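Local coordinates for protein polyporopepsin (Irpex lacteus, PDB 1WKR) that cleaves proteins with broad specificity as a pepsin-family aspartic endopeptidase and clots milk, at residues I273-R276 and N277-T280; T76-G80 and S81-P85. All blocks are in the same frame, centred on the assembly; numbering follows the deposited sequence.

Interaction 1. Residues I273-R276 and N277-T280; sequences IWPR and NLNT
W274 turns the edge of its indole to the 3-10 turn and donates NE1 to the backbone O of L278, at 3.0 Å. The carbonyl lies close to the ring plane, but the N-H meets it from above the C=O plane. The torsion explains the reach: CG stands anti to the backbone N (chi1 -178°). The neighbouring ring atom CD1 comes 3.5 Å from OD1 of N279, also at the edge of the indole. A phenylalanine here would probably leave the L278 carbonyl without its ring N-H partner. A water bridges W274 O and N279 OD1. P275 CD lies over one face of the indole, near its rim. P275 O accepts the L278 N-H at 2.9 Å, and P275 CG meets L278 CD1 at 3.9 Å. R276 O takes the N279 N-H at 3.1 Å. The R276 and N279 side chains run alongside each other, their flat ends turned 46° apart. The R276 chain bends at chi3, and its NE makes a salt bridge to the terminal carboxylate of N340. N279 ND2 donates to S285 O and S288 O. Three direct bonds and one water therefore occupy backbone carbonyls of this short turn. The indole N-H of the buried W274 is satisfied by a main-chain carbonyl. The bonds across the turn join neutral groups, while the charge of R276 is paired with N340.

Interaction 2. Residues T76-G80 and S81-P85; sequences TVTLG and SLTIP
V77 and I84 face each other as an antiparallel hydrogen-bonded pair. V77 N donates to I84 O at 2.9 Å, and I84 N returns a bond to V77 O at 2.8 Å. L79 and L82 form the next hydrogen-bonded pair, with L79 N to L82 O and L82 N to L79 O both at 2.9 Å. Between them, T78 and T83 make a non-hydrogen-bonded pair, where T78 CA also sends a CA-H...O contact to L82 O.

The buried face carries V77, L79, L82 and I84. I84 CG1 stands anti to its own carbonyl carbon (chi1 -52°), and I84 CD1 at the end of the chain lies 4.2 Å from L79 CD1. V77 CG1 is a little farther from that same I84 methyl. These contacts within the hairpin are modest, and the face is completed from outside. Helix 128-134 packs on L82 and I84, while V18 touches V77 and L79.

The opposite face is more polar and open to solvent: T83 is exposed, and T76 and T78 partly so. T78 and T83 lie side by side and point the same way, but T78 OG1 and T83 OG1 are 4.0 Å apart and do not bond. The one close touch here is between T76 CG2 and T83 CG2, at 3.6 Å, where the two side chains cross at an angle. S81 is exposed at the turn. G80 has a positive phi of 57°, which favours glycine, and a CB there would clash with S81 N.

The arrangement is a beta hairpin with a two-residue type II' turn, G80 and S81 at its corners. It joins strands 67-79 and 82-96 in the N-terminal lobe, the one that carries D32, of the bilobal pepsin-like fold.

In the fold
Both contacts are local, and each lies within one unbroken run of chain. From the N terminus the chain passes active-site residue D32 and then reaches interaction 2, in the N-terminal lobe. It closes the tight turn between strand 67-79 and strand 82-96, and lies near strand 14-20 and helix 128-134. The chain then runs on through the second active-site residue, D212, to interaction 1 in the C-terminal lobe. Residues 273-280 form a turn in the loop between strands 263-267 and 289-295, close to the C terminus at N340. The two contacts follow in series, neither nesting nor crossing. The centres of interaction 1 and interaction 2 are about 35 Å apart. Both lie away from the catalytic aspartates.

Interaction 1. Residues I273-R276 and N277-T280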
loop_
_atom_site.group_PDB
_atom_site.type_symbol
_atom_site.label_atom_id
_atom_site.label_comp_id
_atom_site.label_asym_id
_atom_site.label_seq_id
_atom_site.Cartn_x
_atom_site.Cartn_y
_atom_site.Cartn_z
ATOM N N ILE A 273 14.317 -3.228 9.139
ATOM C CA ILE A 273 15.406 -3.546 8.185
ATOM C C ILE A 273 14.864 -4.317 7.006
ATOM O O ILE A 273 13.864 -5.040 7.087
ATOM C CB ILE A 273 16.620 -4.262 8.864
ATOM C CG1 ILE A 273 16.373 -5.767 9.044
ATOM C CG2 ILE A 273 16.974 -3.526 10.145
ATOM C CD1 ILE A 273 17.577 -6.500 9.605
ATOM N N TRP A 274 15.556 -4.169 5.840
ATOM C CA TRP A 274 15.267 -4.939 4.650
ATOM C C TRP A 274 15.642 -6.410 4.883
ATOM O O TRP A 274 16.662 -6.641 5.602
ATOM C CB TRP A 274 16.051 -4.342 3.472
ATOM C CG TRP A 274 15.827 -4.987 2.158
ATOM C CD1 TRP A 274 16.483 -6.018 1.619
ATOM C CD2 TRP A 274 14.777 -4.647 1.214
ATOM N NE1 TRP A 274 15.935 -6.394 0.393
ATOM C CE2 TRP A 274 14.894 -5.563 0.158
ATOM C CE3 TRP A 274 13.741 -3.722 1.194
ATOM C CZ2 TRP A 274 13.987 -5.572 -0.986
ATOM C CZ3 TRP A 274 12.900 -3.643 0.081
ATOM C CH2 TRP A 274 12.983 -4.597 -0.951
ATOM N N PRO A 275 14.924 -7.373 4.375
ATOM C CA PRO A 275 15.313 -8.793 4.577
ATOM C C PRO A 275 16.715 -9.056 4.055
ATOM O O PRO A 275 16.989 -8.961 2.848
ATOM C CB PRO A 275 14.240 -9.556 3.782
ATOM C CG PRO A 275 13.603 -8.579 2.839
ATOM C CD PRO A 275 13.669 -7.268 3.606
ATOM N N ARG A 276 17.633 -9.383 4.987
ATOM C CA ARG A 276 19.042 -9.410 4.627
ATOM C C ARG A 276 19.416 -10.516 3.636
ATOM O O ARG A 276 20.337 -10.283 2.811
ATOM C CB ARG A 276 19.893 -9.540 5.872
ATOM C CG ARG A 276 19.907 -8.241 6.671
ATOM C CD ARG A 276 20.593 -8.355 8.013
ATOM N NE ARG A 276 19.731 -9.080 8.974
ATOM C CZ ARG A 276 20.000 -9.144 10.289
ATOM N NH1 ARG A 276 21.145 -8.673 10.781
ATOM N NH2 ARG A 276 19.102 -9.661 11.114
ATOM N N ASN A 277 18.671 -11.584 3.591
ATOM C CA ASN A 277 18.976 -12.624 2.580
ATOM C C ASN A 277 18.614 -12.165 1.258
ATOM O O ASN A 277 19.023 -12.818 0.238
ATOM C CB ASN A 277 18.336 -13.966 2.938
ATOM C CG ASN A 277 16.906 -14.044 2.699
ATOM O OD1 ASN A 277 16.058 -13.240 3.216
ATOM N ND2 ASN A 277 16.419 -14.942 1.820
ATOM N N LEU A 278 17.882 -11.054 1.070
ATOM C CA LEU A 278 17.456 -10.419 -0.171
ATOM C C LEU A 278 18.092 -9.106 -0.397
ATOM O O LEU A 278 17.615 -8.271 -1.157
ATOM C CB LEU A 278 15.917 -10.359 -0.183
ATOM C CG LEU A 278 15.202 -11.688 -0.062
ATOM C CD1 LEU A 278 13.654 -11.448 0.141
ATOM C CD2 LEU A 278 15.454 -12.524 -1.350
ATOM N N ASN A 279 19.242 -8.818 0.280
ATOM C CA ASN A 279 19.898 -7.562 0.105
ATOM C C ASN A 279 20.296 -7.257 -1.377
ATOM O O ASN A 279 20.349 -6.129 -1.793
ATOM C CB ASN A 279 21.170 -7.426 0.983
ATOM C CG ASN A 279 20.887 -7.068 2.390
ATOM O OD1 ASN A 279 19.757 -6.638 2.747
ATOM N ND2 ASN A 279 21.874 -7.218 3.286
ATOM N N THR A 280 20.553 -8.370 -2.156
ATOM C CA THR A 280 20.981 -8.089 -3.556
ATOM C C THR A 280 19.808 -7.516 -4.308
ATOM O O THR A 280 20.069 -6.798 -5.326
ATOM C CB THR A 280 21.468 -9.390 -4.244
ATOM O OG1 THR A 280 20.507 -10.293 -4.195
ATOM C CG2 THR A 280 22.608 -9.829 -3.587
HETATM O O HOH W 1 19.060 -5.190 5.268
#

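Interaction 2. Residues T76-G80 and S81-P85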
loop_
_atom_site.group_PDB
_atom_site.type_symbol
_atom_site.label_atom_id
_atom_site.label_comp_id
_atom_site.label_asym_id
_atom_site.label_seq_id
_atom_site.Cartn_x
_atom_site.Cartn_y
_atom_site.Cartn_z
ATOM N N THR A 76 -15.735 -6.822 -17.238
ATOM C CA THR A 76 -16.010 -7.710 -16.094
ATOM C C THR A 76 -14.691 -8.024 -15.448
ATOM O O THR A 76 -13.754 -8.529 -16.089
ATOM C CB THR A 76 -16.695 -8.971 -16.574
ATOM O OG1 THR A 76 -18.001 -8.577 -17.030
ATOM C CG2 THR A 76 -16.909 -9.975 -15.443
ATOM N N VAL A 77 -14.602 -7.776 -14.142
ATOM C CA VAL A 77 -13.366 -8.025 -13.347
ATOM C C VAL A 77 -13.635 -9.086 -12.339
ATOM O O VAL A 77 -14.675 -9.011 -11.602
ATOM C CB VAL A 77 -12.985 -6.680 -12.674
ATOM C CG1 VAL A 77 -11.910 -6.889 -11.614
ATOM C CG2 VAL A 77 -12.508 -5.705 -13.769
ATOM N N THR A 78 -12.736 -10.042 -12.195
ATOM C CA THR A 78 -12.874 -11.158 -11.231
ATOM C C THR A 78 -11.744 -11.121 -10.248
ATOM O O THR A 78 -10.570 -10.987 -10.611
ATOM C CB THR A 78 -12.803 -12.511 -12.001
ATOM O OG1 THR A 78 -13.863 -12.524 -13.041
ATOM C CG2 THR A 78 -13.111 -13.639 -11.139
ATOM N N LEU A 79 -12.119 -11.172 -8.971
ATOM C CA LEU A 79 -11.194 -11.162 -7.842
ATOM C C LEU A 79 -11.555 -12.415 -7.016
ATOM O O LEU A 79 -12.544 -12.446 -6.293
ATOM C CB LEU A 79 -11.426 -9.894 -6.974
ATOM C CG LEU A 79 -10.988 -8.613 -7.697
ATOM C CD1 LEU A 79 -11.538 -7.347 -7.007
ATOM C CD2 LEU A 79 -9.462 -8.569 -7.699
ATOM N N GLY A 80 -10.718 -13.429 -7.137
ATOM C CA GLY A 80 -11.051 -14.742 -6.457
ATOM C C GLY A 80 -12.356 -15.204 -6.945
ATOM O O GLY A 80 -12.547 -15.381 -8.269
ATOM N N SER A 81 -13.356 -15.421 -6.129
ATOM C CA SER A 81 -14.713 -15.847 -6.453
ATOM C C SER A 81 -15.677 -14.785 -6.620
ATOM O O SER A 81 -16.937 -14.955 -6.725
ATOM C CB SER A 81 -15.275 -16.895 -5.447
ATOM O OG SER A 81 -15.477 -16.193 -4.297
ATOM N N LEU A 82 -15.217 -13.516 -6.604
ATOM C CA LEU A 82 -16.096 -12.325 -6.729
ATOM C C LEU A 82 -16.004 -11.825 -8.142
ATOM O O LEU A 82 -14.909 -11.751 -8.750
ATOM C CB LEU A 82 -15.668 -11.255 -5.734
ATOM C CG LEU A 82 -15.583 -11.736 -4.260
ATOM C CD1 LEU A 82 -15.164 -10.519 -3.434
ATOM C CD2 LEU A 82 -16.935 -12.250 -3.736
ATOM N N THR A 83 -17.132 -11.396 -8.676
ATOM C CA THR A 83 -17.187 -10.848 -10.078
ATOM C C THR A 83 -17.823 -9.524 -10.071
ATOM O O THR A 83 -18.924 -9.321 -9.412
ATOM C CB THR A 83 -17.959 -11.812 -10.955
ATOM O OG1 THR A 83 -17.257 -13.113 -10.928
ATOM C CG2 THR A 83 -17.998 -11.386 -12.364
ATOM N N ILE A 84 -17.288 -8.558 -10.800
ATOM C CA ILE A 84 -17.802 -7.235 -10.943
ATOM C C ILE A 84 -18.102 -6.973 -12.392
ATOM O O ILE A 84 -17.159 -6.709 -13.173
ATOM C CB ILE A 84 -16.783 -6.140 -10.478
ATOM C CG1 ILE A 84 -16.296 -6.470 -9.074
ATOM C CG2 ILE A 84 -17.440 -4.774 -10.554
ATOM C CD1 ILE A 84 -15.000 -5.684 -8.733
ATOM N N PRO A 85 -19.336 -7.034 -12.829
ATOM C CA PRO A 85 -19.662 -6.686 -14.226
ATOM C C PRO A 85 -19.526 -5.066 -14.337
ATOM O O PRO A 85 -19.882 -4.402 -13.366
ATOM C CB PRO A 85 -21.147 -7.153 -14.385
ATOM C CG PRO A 85 -21.696 -7.503 -13.024
ATOM C CD PRO A 85 -20.546 -7.517 -12.063
#